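Side-chain contacts in tailspike protein (Siphovirus 9NA, PDB 3RIQ), which probably recognises the lipopolysaccharide of Salmonella as its receptor and cleaves it as an endorhamnosidase, working as a trimer of right-handed beta-helices: residues Ser218-Ile223 and Arg236-Tyr241; Ile176-Pro181 and Ser189-Glu194; Ser405-Ala410 and Lys415-Thr420; Ser380-Ile385 and Tyr395-Pro400; Ile517-Phe520 and Glu526-Ile529. All blocks are in the same frame, centred on the assembly; numbering follows the deposited sequence.

Contact 1 of 5, residues Ser218-Ile223 and Arg236-Tyr241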
# COMPACT_ATOMS: atom_id res chain seq x y z
N SER A 218 3.96 0.24 25.81
CA SER A 218 3.80 0.20 24.36
C SER A 218 3.30 -1.19 24.00
O SER A 218 3.59 -2.15 24.72
CB SER A 218 5.13 0.54 23.67
OG SER A 218 5.58 1.85 24.03
N ALA A 219 2.54 -1.35 22.90
CA ALA A 219 1.96 -2.67 22.69
C ALA A 219 3.04 -3.75 22.56
O ALA A 219 2.91 -4.85 23.14
CB ALA A 219 1.03 -2.69 21.48
N VAL A 220 4.10 -3.44 21.81
CA VAL A 220 5.27 -4.31 21.71
C VAL A 220 6.48 -3.44 21.95
O VAL A 220 6.56 -2.33 21.40
CB VAL A 220 5.38 -5.02 20.33
CG1 VAL A 220 6.53 -6.02 20.35
CG2 VAL A 220 4.05 -5.70 19.93
N LEU A 221 7.43 -3.96 22.75
CA LEU A 221 8.63 -3.21 23.13
C LEU A 221 9.88 -4.06 22.89
O LEU A 221 9.93 -5.24 23.31
CB LEU A 221 8.53 -2.82 24.61
CG LEU A 221 9.76 -2.10 25.19
CD1 LEU A 221 9.90 -0.72 24.57
CD2 LEU A 221 9.64 -1.99 26.68
N PHE A 222 10.85 -3.50 22.17
CA PHE A 222 12.15 -4.17 21.88
C PHE A 222 13.30 -3.53 22.66
O PHE A 222 13.43 -2.30 22.67
CB PHE A 222 12.48 -4.08 20.38
CG PHE A 222 11.53 -4.86 19.51
CD1 PHE A 222 11.79 -6.18 19.16
CD2 PHE A 222 10.32 -4.29 19.11
CE1 PHE A 222 10.88 -6.92 18.39
CE2 PHE A 222 9.41 -5.03 18.33
CZ PHE A 222 9.69 -6.34 17.99
N ILE A 223 14.11 -4.38 23.32
CA ILE A 223 15.28 -3.94 24.06
C ILE A 223 16.49 -4.77 23.59
O ILE A 223 16.49 -6.00 23.75
CB ILE A 223 15.04 -4.16 25.58
CG1 ILE A 223 13.98 -3.19 26.08
CG2 ILE A 223 16.35 -4.05 26.40
CD1 ILE A 223 13.34 -3.59 27.45
N ARG A 236 4.36 -7.32 12.65
CA ARG A 236 3.58 -7.30 11.40
C ARG A 236 2.10 -7.50 11.69
O ARG A 236 1.77 -8.34 12.55
CB ARG A 236 4.08 -8.39 10.44
CG ARG A 236 3.28 -8.46 9.14
CD ARG A 236 3.92 -9.31 8.06
NE ARG A 236 4.27 -10.70 8.44
CZ ARG A 236 3.45 -11.75 8.31
NH1 ARG A 236 2.17 -11.55 7.94
NH2 ARG A 236 3.90 -12.99 8.56
N ASP A 237 1.24 -6.71 11.02
CA ASP A 237 -0.25 -6.93 11.06
C ASP A 237 -0.80 -6.84 12.48
O ASP A 237 -1.50 -7.77 12.94
CB ASP A 237 -0.62 -8.29 10.47
CG ASP A 237 -0.26 -8.42 9.01
OD1 ASP A 237 -0.20 -7.40 8.30
OD2 ASP A 237 -0.06 -9.58 8.55
N LEU A 238 -0.50 -5.74 13.18
CA LEU A 238 -0.97 -5.56 14.56
C LEU A 238 -1.86 -4.31 14.65
O LEU A 238 -1.58 -3.29 14.00
CB LEU A 238 0.25 -5.36 15.49
CG LEU A 238 -0.08 -5.13 16.96
CD1 LEU A 238 -0.66 -6.39 17.61
CD2 LEU A 238 1.18 -4.66 17.71
N ILE A 239 -2.90 -4.39 15.46
CA ILE A 239 -3.66 -3.18 15.88
C ILE A 239 -3.23 -2.88 17.32
O ILE A 239 -3.33 -3.76 18.18
CB ILE A 239 -5.20 -3.41 15.80
CG1 ILE A 239 -5.61 -3.72 14.36
CG2 ILE A 239 -5.92 -2.19 16.35
CD1 ILE A 239 -7.04 -4.17 14.21
N SER A 240 -2.77 -1.67 17.58
CA SER A 240 -2.35 -1.23 18.93
C SER A 240 -3.36 -0.17 19.35
O SER A 240 -3.44 0.90 18.70
CB SER A 240 -0.95 -0.63 18.84
OG SER A 240 -0.58 -0.06 20.08
N TYR A 241 -4.14 -0.46 20.39
CA TYR A 241 -5.30 0.39 20.73
C TYR A 241 -5.20 1.01 22.11
O TYR A 241 -5.19 0.28 23.12
CB TYR A 241 -6.57 -0.49 20.68
CG TYR A 241 -7.84 0.18 21.19
CD1 TYR A 241 -8.36 1.34 20.59
CD2 TYR A 241 -8.54 -0.40 22.26
CE1 TYR A 241 -9.55 1.93 21.06
CE2 TYR A 241 -9.74 0.18 22.74
CZ TYR A 241 -10.23 1.34 22.11
OH TYR A 241 -11.41 1.94 22.52
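Val220 and Leu238 meet through one methyl each, CG2 of the valine lying 3.8 Å from CD2 of the leucine, and the two side chains pass at a slant instead of meeting end on. The valine branch that reaches across is the one beside its own backbone N, because CG1 takes the position anti to that nitrogen (chi1 -174°). Ala219, one residue earlier, points its CB at the other strand and touches two neighbours: Leu238 CD2 at 4.3 Å and the hydroxyl of Ser240, whose OG is 3.4 Å from Ala219 CB. In this right-handed beta-helix, strands 220-223 and 238-241 belong to different faces of the solenoid, so what joins them is side chains turned into the interior and not a beta ladder. Ser240 brings a polar atom into that buried space; its OG is satisfied by a hydrogen bond to the carbonyl O of Gly247, and it touches the alanine methyl by van der Waals contact. Beyond the pair, Val220 also packs on Phe193 and Ala219 on Ile212. On the outer side, Ile239 and Tyr241 pack against His231 and Asp229 of a neighbouring subunit.

Contact 2 of 5, residues Ile176-Pro181 and Ser189-Glu194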
# COMPACT_ATOMS: atom_id res chain seq x y z
N ILE A 176 11.52 -16.01 19.27
CA ILE A 176 10.16 -16.10 19.82
C ILE A 176 9.19 -15.57 18.76
O ILE A 176 9.33 -14.44 18.28
CB ILE A 176 10.01 -15.26 21.12
CG1 ILE A 176 11.08 -15.68 22.16
CG2 ILE A 176 8.58 -15.37 21.64
CD1 ILE A 176 11.00 -17.12 22.61
N LEU A 177 8.20 -16.38 18.39
CA LEU A 177 7.12 -15.91 17.50
C LEU A 177 5.83 -15.85 18.27
O LEU A 177 5.41 -16.88 18.80
CB LEU A 177 6.97 -16.89 16.31
CG LEU A 177 5.74 -16.65 15.42
CD1 LEU A 177 5.79 -15.24 14.72
CD2 LEU A 177 5.68 -17.76 14.36
N VAL A 178 5.23 -14.66 18.36
CA VAL A 178 3.92 -14.49 18.99
C VAL A 178 2.89 -14.20 17.92
O VAL A 178 2.94 -13.14 17.27
CB VAL A 178 3.92 -13.36 20.04
CG1 VAL A 178 2.58 -13.32 20.79
CG2 VAL A 178 5.09 -13.52 20.99
N GLU A 179 1.98 -15.15 17.71
CA GLU A 179 0.95 -14.99 16.67
C GLU A 179 -0.36 -14.53 17.28
O GLU A 179 -0.86 -15.14 18.23
CB GLU A 179 0.70 -16.30 15.93
CG GLU A 179 1.90 -16.68 15.03
CD GLU A 179 1.69 -17.97 14.23
OE1 GLU A 179 0.94 -18.87 14.68
OE2 GLU A 179 2.35 -18.10 13.17
N SER A 180 -0.90 -13.45 16.72
CA SER A 180 -2.28 -13.04 16.98
C SER A 180 -2.68 -12.89 18.46
O SER A 180 -3.66 -13.50 18.91
CB SER A 180 -3.26 -13.98 16.26
OG SER A 180 -4.58 -13.55 16.48
N PRO A 181 -1.95 -12.03 19.21
CA PRO A 181 -2.51 -11.67 20.53
C PRO A 181 -3.97 -11.20 20.34
O PRO A 181 -4.29 -10.50 19.36
CB PRO A 181 -1.62 -10.49 20.98
CG PRO A 181 -0.99 -9.95 19.68
CD PRO A 181 -0.80 -11.19 18.82
N SER A 189 3.90 -2.78 29.05
CA SER A 189 3.97 -3.07 27.62
C SER A 189 3.36 -4.45 27.38
O SER A 189 3.51 -5.35 28.20
CB SER A 189 5.41 -2.98 27.12
OG SER A 189 5.85 -1.64 27.10
N GLY A 190 2.65 -4.63 26.26
CA GLY A 190 1.95 -5.92 26.05
C GLY A 190 2.90 -7.11 25.88
O GLY A 190 2.82 -8.11 26.63
N ILE A 191 3.81 -6.99 24.91
CA ILE A 191 4.82 -8.01 24.68
C ILE A 191 6.16 -7.31 24.69
O ILE A 191 6.34 -6.34 23.94
CB ILE A 191 4.65 -8.68 23.29
CG1 ILE A 191 3.26 -9.32 23.12
CG2 ILE A 191 5.79 -9.70 23.06
CD1 ILE A 191 2.98 -10.42 23.94
N THR A 192 7.10 -7.80 25.49
CA THR A 192 8.43 -7.18 25.54
C THR A 192 9.50 -8.20 25.27
O THR A 192 9.49 -9.28 25.87
CB THR A 192 8.71 -6.59 26.96
OG1 THR A 192 7.72 -5.63 27.32
CG2 THR A 192 10.11 -5.96 27.06
N PHE A 193 10.46 -7.86 24.40
CA PHE A 193 11.64 -8.71 24.17
C PHE A 193 12.82 -8.01 24.82
O PHE A 193 13.34 -6.99 24.29
CB PHE A 193 11.85 -8.97 22.68
CG PHE A 193 10.66 -9.58 22.01
CD1 PHE A 193 10.31 -10.91 22.30
CD2 PHE A 193 9.88 -8.83 21.11
CE1 PHE A 193 9.20 -11.51 21.71
CE2 PHE A 193 8.76 -9.44 20.49
CZ PHE A 193 8.44 -10.77 20.79
N GLU A 194 13.21 -8.49 26.01
CA GLU A 194 14.18 -7.80 26.87
C GLU A 194 15.53 -8.51 26.79
O GLU A 194 15.69 -9.58 27.40
CB GLU A 194 13.66 -7.85 28.31
CG GLU A 194 14.54 -7.18 29.33
CD GLU A 194 14.06 -7.46 30.73
OE1 GLU A 194 13.76 -8.59 31.06
OE2 GLU A 194 13.98 -6.54 31.54
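Phe193 gives up more surface to this contact than any other residue of the two segments, its ring reaching from strand 192-194 to two side chains of strand 176-179. Val178 approaches that ring at its edge, near the ring plane, with CG2 4.3 Å from Phe193 CZ. The other methyl of Val178, CG1, turns to Ile191, whose CD1 lies 4.3 Å away, so this one valine divides its two branches between two partners. Ile176 comes in at a slant, its CB 3.9 Å from Phe193 CE1. With CG1 of Ile176 placed beside the backbone N (chi1 -55°), the ethyl arm leads off from the contact and leaves CB and the CG2 methyl to meet the ring. All four side chains are buried, and they touch through carbon alone. The layer continues into the next coil: Phe193 meets the ring of Phe222, their planes about 40° apart, while Ile191 also packs on Tyr168 and Val207. Aliphatic and aromatic residues facing one another from different walls, CA of Val178 and CA of Ile191 being 8.7 Å apart, form the hydrophobic interior of a parallel right-handed beta-helix, the pectate-lyase-like fold of P22-type tailspikes.

Contact 3 of 5, residues Ser405-Ala410 and Lys415-Thr420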
# COMPACT_ATOMS: atom_id res chain seq x y z
N SER A 405 10.17 15.34 -3.56
CA SER A 405 9.58 15.20 -4.90
C SER A 405 8.13 14.73 -4.76
O SER A 405 7.80 14.01 -3.81
CB SER A 405 10.39 14.23 -5.75
OG SER A 405 10.30 12.94 -5.19
N ASN A 406 7.27 15.17 -5.68
CA ASN A 406 5.86 14.76 -5.72
C ASN A 406 5.14 15.08 -4.41
O ASN A 406 4.72 14.18 -3.69
CB ASN A 406 5.70 13.28 -6.12
CG ASN A 406 4.24 12.90 -6.33
OD1 ASN A 406 3.42 13.74 -6.62
ND2 ASN A 406 3.90 11.63 -6.10
N VAL A 407 5.09 16.36 -4.09
CA VAL A 407 4.45 16.85 -2.88
C VAL A 407 3.16 17.57 -3.23
O VAL A 407 3.11 18.37 -4.18
CB VAL A 407 5.37 17.84 -2.08
CG1 VAL A 407 4.72 18.26 -0.80
CG2 VAL A 407 6.67 17.21 -1.80
N SER A 408 2.12 17.29 -2.45
CA SER A 408 0.82 17.91 -2.60
C SER A 408 0.31 18.38 -1.24
O SER A 408 0.39 17.61 -0.26
CB SER A 408 -0.15 16.87 -3.23
OG SER A 408 -1.47 17.34 -3.22
N CYS A 409 -0.17 19.64 -1.17
CA CYS A 409 -0.74 20.17 0.07
C CYS A 409 -2.18 20.54 -0.17
O CYS A 409 -2.47 21.42 -1.01
CB CYS A 409 0.04 21.40 0.57
SG CYS A 409 1.79 21.06 0.77
N ALA A 410 -3.10 19.89 0.53
CA ALA A 410 -4.54 20.01 0.24
C ALA A 410 -5.21 21.09 1.06
O ALA A 410 -4.64 21.65 2.02
CB ALA A 410 -5.24 18.67 0.50
N LYS A 415 0.51 25.31 3.47
CA LYS A 415 1.05 24.65 2.28
C LYS A 415 2.54 24.96 2.11
O LYS A 415 3.10 24.71 1.05
CB LYS A 415 0.30 25.09 1.01
CG LYS A 415 -1.21 25.20 1.15
CD LYS A 415 -1.88 25.14 -0.22
CE LYS A 415 -2.99 26.15 -0.31
NZ LYS A 415 -3.81 26.09 0.92
N LYS A 416 3.18 25.47 3.16
CA LYS A 416 4.57 25.85 3.09
C LYS A 416 5.51 24.65 3.09
O LYS A 416 5.39 23.74 3.92
CB LYS A 416 4.94 26.80 4.26
CG LYS A 416 4.15 28.11 4.27
CD LYS A 416 4.63 29.05 5.42
CE LYS A 416 3.82 30.36 5.43
NZ LYS A 416 2.34 30.11 5.53
N ILE A 417 6.46 24.68 2.16
CA ILE A 417 7.50 23.65 2.00
C ILE A 417 8.87 24.31 2.12
O ILE A 417 9.21 25.23 1.34
CB ILE A 417 7.40 22.96 0.61
CG1 ILE A 417 6.02 22.33 0.42
CG2 ILE A 417 8.55 21.96 0.44
CD1 ILE A 417 5.73 21.82 -0.96
N LEU A 418 9.64 23.88 3.13
CA LEU A 418 10.99 24.39 3.33
C LEU A 418 11.96 23.23 3.20
O LEU A 418 11.90 22.30 4.00
CB LEU A 418 11.16 25.06 4.71
CG LEU A 418 12.61 25.45 5.15
CD1 LEU A 418 13.14 26.49 4.24
CD2 LEU A 418 12.66 25.93 6.57
N CYS A 419 12.84 23.27 2.20
CA CYS A 419 13.79 22.18 1.98
C CYS A 419 14.92 22.63 1.11
O CYS A 419 14.97 23.80 0.74
CB CYS A 419 13.09 20.94 1.36
SG CYS A 419 12.46 21.30 -0.27
N THR A 420 15.86 21.73 0.82
CA THR A 420 17.03 22.11 0.03
C THR A 420 16.76 22.05 -1.47
O THR A 420 17.27 22.87 -2.25
CB THR A 420 18.23 21.19 0.35
OG1 THR A 420 18.68 21.46 1.67
CG2 THR A 420 19.40 21.46 -0.58
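Val407 and Ile417 make the apolar part of this contact, reaching toward each other tip to tip with CG1 of the valine 3.7 Å from CD1 of the isoleucine. The extended arm of Ile417 (chi2 171°) carries CD1 across to Val407, whose CA is 8.9 Å from CA of Ile417. The sulfur of Cys409 closes in more loosely on the same methyl, SG standing 4.4 Å from Ile417 CD1. Strands 407-409 and 417-419 lie on separate faces of the right-handed beta-helix, and these three buried side chains meet between them. Toward the turn that joins the strands the backbones converge, CA of Cys409 and CA of Lys415 coming within 5.3 Å. Here packing is still close, Cys409 CB lying 3.7 Å from Lys415 CB, but the lysine is partly exposed and its character changes along its length. Beyond CB its course is less certain, since the side chain was modelled in two conformers. In one of them the chain bends at its last two torsions and brings NZ to the carbonyl O of Gly411, with a weaker hydrogen bond to Gly413 O, both in the connecting turn. A neighbouring subunit borders this end too: NE2 of its Gln426 donates a hydrogen bond to Lys415 O, and the same glutamine packs on Cys409 and Ile417.

Contact 4 of 5, residues Ser380-Ile385 and Tyr395-Pro400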
# COMPACT_ATOMS: atom_id res chain seq x y z
N SER A 380 17.33 13.88 4.59
CA SER A 380 16.56 12.72 4.12
C SER A 380 16.02 12.96 2.70
O SER A 380 16.14 14.07 2.15
CB SER A 380 15.46 12.34 5.12
OG SER A 380 16.08 11.80 6.27
N ARG A 381 15.47 11.90 2.10
CA ARG A 381 14.99 12.00 0.71
C ARG A 381 13.51 11.60 0.74
O ARG A 381 13.19 10.46 1.11
CB ARG A 381 15.78 11.04 -0.20
CG ARG A 381 17.26 11.43 -0.31
CD ARG A 381 18.16 10.28 -0.79
NE ARG A 381 18.26 9.21 0.21
CZ ARG A 381 19.12 9.15 1.24
NH1 ARG A 381 20.00 10.13 1.44
NH2 ARG A 381 19.11 8.08 2.06
N LEU A 382 12.63 12.52 0.37
CA LEU A 382 11.18 12.30 0.47
C LEU A 382 10.57 12.28 -0.92
O LEU A 382 10.85 13.21 -1.72
CB LEU A 382 10.51 13.43 1.26
CG LEU A 382 10.83 13.54 2.76
CD1 LEU A 382 12.25 14.02 2.98
CD2 LEU A 382 9.86 14.49 3.43
N ARG A 383 9.74 11.27 -1.20
CA ARG A 383 9.10 11.15 -2.53
C ARG A 383 7.66 10.73 -2.33
O ARG A 383 7.42 9.67 -1.75
CB ARG A 383 9.80 10.16 -3.48
CG ARG A 383 11.29 10.34 -3.70
CD ARG A 383 12.05 9.37 -2.88
NE ARG A 383 13.50 9.31 -3.12
CZ ARG A 383 14.30 8.53 -2.39
NH1 ARG A 383 13.79 7.76 -1.41
NH2 ARG A 383 15.61 8.52 -2.61
N GLY A 384 6.72 11.52 -2.82
CA GLY A 384 5.32 11.15 -2.73
C GLY A 384 4.78 11.52 -1.37
O GLY A 384 4.69 10.68 -0.48
N ILE A 385 4.48 12.80 -1.19
CA ILE A 385 4.09 13.35 0.09
C ILE A 385 2.74 14.05 -0.10
O ILE A 385 2.60 14.88 -1.00
CB ILE A 385 5.16 14.37 0.57
CG1 ILE A 385 6.57 13.73 0.59
CG2 ILE A 385 4.73 15.01 1.93
CD1 ILE A 385 6.77 12.52 1.54
N TYR A 395 4.43 24.79 8.99
CA TYR A 395 4.74 24.34 7.62
C TYR A 395 4.05 23.01 7.35
O TYR A 395 3.89 22.19 8.26
CB TYR A 395 6.24 24.08 7.51
CG TYR A 395 7.07 25.37 7.50
CD1 TYR A 395 7.59 25.87 6.32
CD2 TYR A 395 7.32 26.06 8.68
CE1 TYR A 395 8.34 27.07 6.31
CE2 TYR A 395 8.08 27.23 8.70
CZ TYR A 395 8.58 27.73 7.52
OH TYR A 395 9.32 28.89 7.56
N ALA A 396 3.71 22.78 6.09
CA ALA A 396 3.33 21.43 5.66
C ALA A 396 4.53 20.47 5.70
O ALA A 396 4.42 19.34 6.21
CB ALA A 396 2.74 21.47 4.25
N VAL A 397 5.66 20.93 5.14
CA VAL A 397 6.91 20.18 5.17
C VAL A 397 8.03 21.09 5.64
O VAL A 397 8.40 22.06 4.94
CB VAL A 397 7.27 19.56 3.80
CG1 VAL A 397 8.58 18.76 3.89
CG2 VAL A 397 6.13 18.63 3.31
N TYR A 398 8.59 20.75 6.81
CA TYR A 398 9.72 21.50 7.35
C TYR A 398 10.90 20.54 7.36
O TYR A 398 11.03 19.69 8.25
CB TYR A 398 9.41 22.04 8.75
CG TYR A 398 10.50 22.96 9.28
CD1 TYR A 398 10.47 24.31 8.99
CD2 TYR A 398 11.57 22.47 10.05
CE1 TYR A 398 11.46 25.17 9.46
CE2 TYR A 398 12.56 23.31 10.52
CZ TYR A 398 12.51 24.66 10.21
OH TYR A 398 13.48 25.54 10.66
N ALA A 399 11.75 20.67 6.35
CA ALA A 399 12.81 19.67 6.11
C ALA A 399 14.01 20.38 5.46
O ALA A 399 14.40 20.08 4.34
CB ALA A 399 12.26 18.53 5.23
N PRO A 400 14.63 21.31 6.21
CA PRO A 400 15.56 22.26 5.58
C PRO A 400 16.71 21.63 4.82
O PRO A 400 17.16 22.20 3.83
CB PRO A 400 16.11 23.05 6.77
CG PRO A 400 15.17 22.84 7.86
CD PRO A 400 14.39 21.62 7.63
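Ile385 and Val397 touch through their CG2 methyls, 4.1 Å apart, with the two side chains crossing at about a right angle. The rotamers decide which branches meet. In the isoleucine, chi1 of -54° sets the ethyl arm beside the backbone N and puts CG2 opposite that nitrogen; the arm then folds again (chi2 -62°), so the short branch makes the contact. In the valine the roles are reversed: CG1 stands opposite the backbone N (chi1 -179°), and the methyl lying beside the nitrogen is the one that meets Ile385. The remaining valine methyl, CG1, is approached by Leu382, whose CD2 is 4.5 Å away, at the limit of contact. Leu382 and Ile385 both face Val397 although they stand on either side of the corner at Gly384, where a backbone with positive phi swings the chain onto the next face of the beta-helix. Outside the coil, Arg381 and Arg383 share Asp355 in salt bridges, and Arg383 also bonds to His388 of a neighbouring subunit. Within the coil the contact consists of branched aliphatic groups at ordinary or long van der Waals distances, which implies a union through burial of hydrocarbon, with little directional preference of its own.

Contact 5 of 5, residues Ile517-Phe520 and Glu526-Ile529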
# COMPACT_ATOMS: atom_id res chain seq x y z
N ILE A 517 12.86 46.10 -29.23
CA ILE A 517 12.52 47.49 -28.84
C ILE A 517 11.93 47.56 -27.44
O ILE A 517 11.43 46.55 -26.91
CB ILE A 517 11.54 48.15 -29.87
CG1 ILE A 517 10.17 47.42 -29.87
CG2 ILE A 517 12.18 48.15 -31.29
CD1 ILE A 517 9.09 48.15 -30.67
N GLY A 518 11.99 48.75 -26.84
CA GLY A 518 11.30 49.00 -25.57
C GLY A 518 10.79 50.42 -25.60
O GLY A 518 11.48 51.31 -26.11
N PHE A 519 9.56 50.62 -25.11
CA PHE A 519 9.01 51.95 -25.01
C PHE A 519 9.39 52.61 -23.68
O PHE A 519 9.58 51.94 -22.66
CB PHE A 519 7.48 51.93 -25.11
CG PHE A 519 6.96 51.58 -26.50
CD1 PHE A 519 6.87 50.26 -26.95
CD2 PHE A 519 6.51 52.60 -27.35
CE1 PHE A 519 6.34 49.98 -28.24
CE2 PHE A 519 5.98 52.32 -28.61
CZ PHE A 519 5.91 51.01 -29.06
N PHE A 520 9.50 53.93 -23.69
CA PHE A 520 9.74 54.66 -22.46
C PHE A 520 9.25 56.09 -22.57
O PHE A 520 9.05 56.62 -23.68
CB PHE A 520 11.24 54.64 -22.09
CG PHE A 520 12.11 55.43 -23.03
CD1 PHE A 520 12.61 54.85 -24.21
CD2 PHE A 520 12.45 56.76 -22.72
CE1 PHE A 520 13.44 55.62 -25.06
CE2 PHE A 520 13.26 57.51 -23.56
CZ PHE A 520 13.77 56.95 -24.71
N GLU A 526 7.39 62.57 -23.08
CA GLU A 526 7.36 62.22 -24.51
C GLU A 526 7.49 60.69 -24.63
O GLU A 526 8.41 60.11 -24.06
CB GLU A 526 8.52 62.88 -25.27
CG GLU A 526 8.69 64.39 -25.07
CD GLU A 526 9.70 64.76 -23.98
OE1 GLU A 526 9.90 63.97 -23.00
OE2 GLU A 526 10.29 65.85 -24.11
N LEU A 527 6.55 60.04 -25.34
CA LEU A 527 6.68 58.60 -25.59
C LEU A 527 7.71 58.35 -26.70
O LEU A 527 7.65 58.98 -27.76
CB LEU A 527 5.33 57.97 -25.96
CG LEU A 527 5.34 56.43 -26.13
CD1 LEU A 527 5.58 55.70 -24.80
CD2 LEU A 527 4.04 55.94 -26.73
N ARG A 528 8.64 57.42 -26.43
CA ARG A 528 9.74 57.12 -27.32
C ARG A 528 9.97 55.62 -27.37
O ARG A 528 9.54 54.87 -26.46
CB ARG A 528 11.01 57.80 -26.81
CG ARG A 528 10.97 59.32 -26.96
CD ARG A 528 12.24 59.97 -26.47
NE ARG A 528 12.04 61.41 -26.50
CZ ARG A 528 12.65 62.28 -25.69
NH1 ARG A 528 13.52 61.85 -24.78
NH2 ARG A 528 12.37 63.57 -25.79
N ILE A 529 10.69 55.21 -28.41
CA ILE A 529 11.06 53.81 -28.59
C ILE A 529 12.56 53.74 -28.63
O ILE A 529 13.16 54.40 -29.48
CB ILE A 529 10.50 53.24 -29.92
CG1 ILE A 529 8.96 53.34 -29.96
CG2 ILE A 529 11.02 51.80 -30.17
CD1 ILE A 529 8.36 53.03 -31.34
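Arg528 lies across the ring of Phe520, and its side chain can be followed outward from there. CB sits over one face of the ring, a CH-pi contact 3.9 Å from the centroid and 24° off the ring normal, its nearest ring atom being Phe520 CZ at 3.6 Å. The chain runs on extended from CG to NE, and CD passes beside the ring-edge carbons, 3.8 Å from Phe520 CZ. The guanidinium then leaves the ring, turned 77° from its plane, and NH2 forms a long, tentative salt bridge with Glu526 OE2 at 3.5 Å; both residues touch a crystal neighbour, and Glu526 OE1 accepts a hydrogen bond from Asp524 N. The backbones of Phe520 and Arg528 form an antiparallel hydrogen-bonded pair: Phe520 N to Arg528 O and Arg528 N to Phe520 O, each 2.9 Å long. On the face that carries Phe519 and Ile529 the contact is apolar, with Ile529 CG1 3.4 Å from Phe519 CE2 and the two side chains lying side by side. Strands 516-521 and 527-532 are the arms of a beta hairpin, and strand 538-542 adds to it along 527-532. At the other edge, Ile517 pairs antiparallel with a strand of a neighbouring subunit, so the sheet continues across the trimer interface.

Overall arrangement
Contacts 1 to 4 all lie within the beta-helix and share one chemistry, mainly aliphatic or aromatic side chains meeting across its interior. Contacts 1 and 2 sit on adjoining coils, joined by probable backbone hydrogen bonds of Leu221 with both Ile191 and Phe193. Contacts 3 and 4 form a second such pair, their centres about 6 Å apart, linked through Leu418 and Val397 and through Thr420 and Pro400. Contact 3 alone of the four brings a partly exposed side chain into the contact. Contact 5, its centre about 43 Å from that of contact 3, belongs to the three-stranded antiparallel sheet at the C-terminal end, where backbone hydrogen bonds accompany both a buried apolar face and a partly exposed arginine.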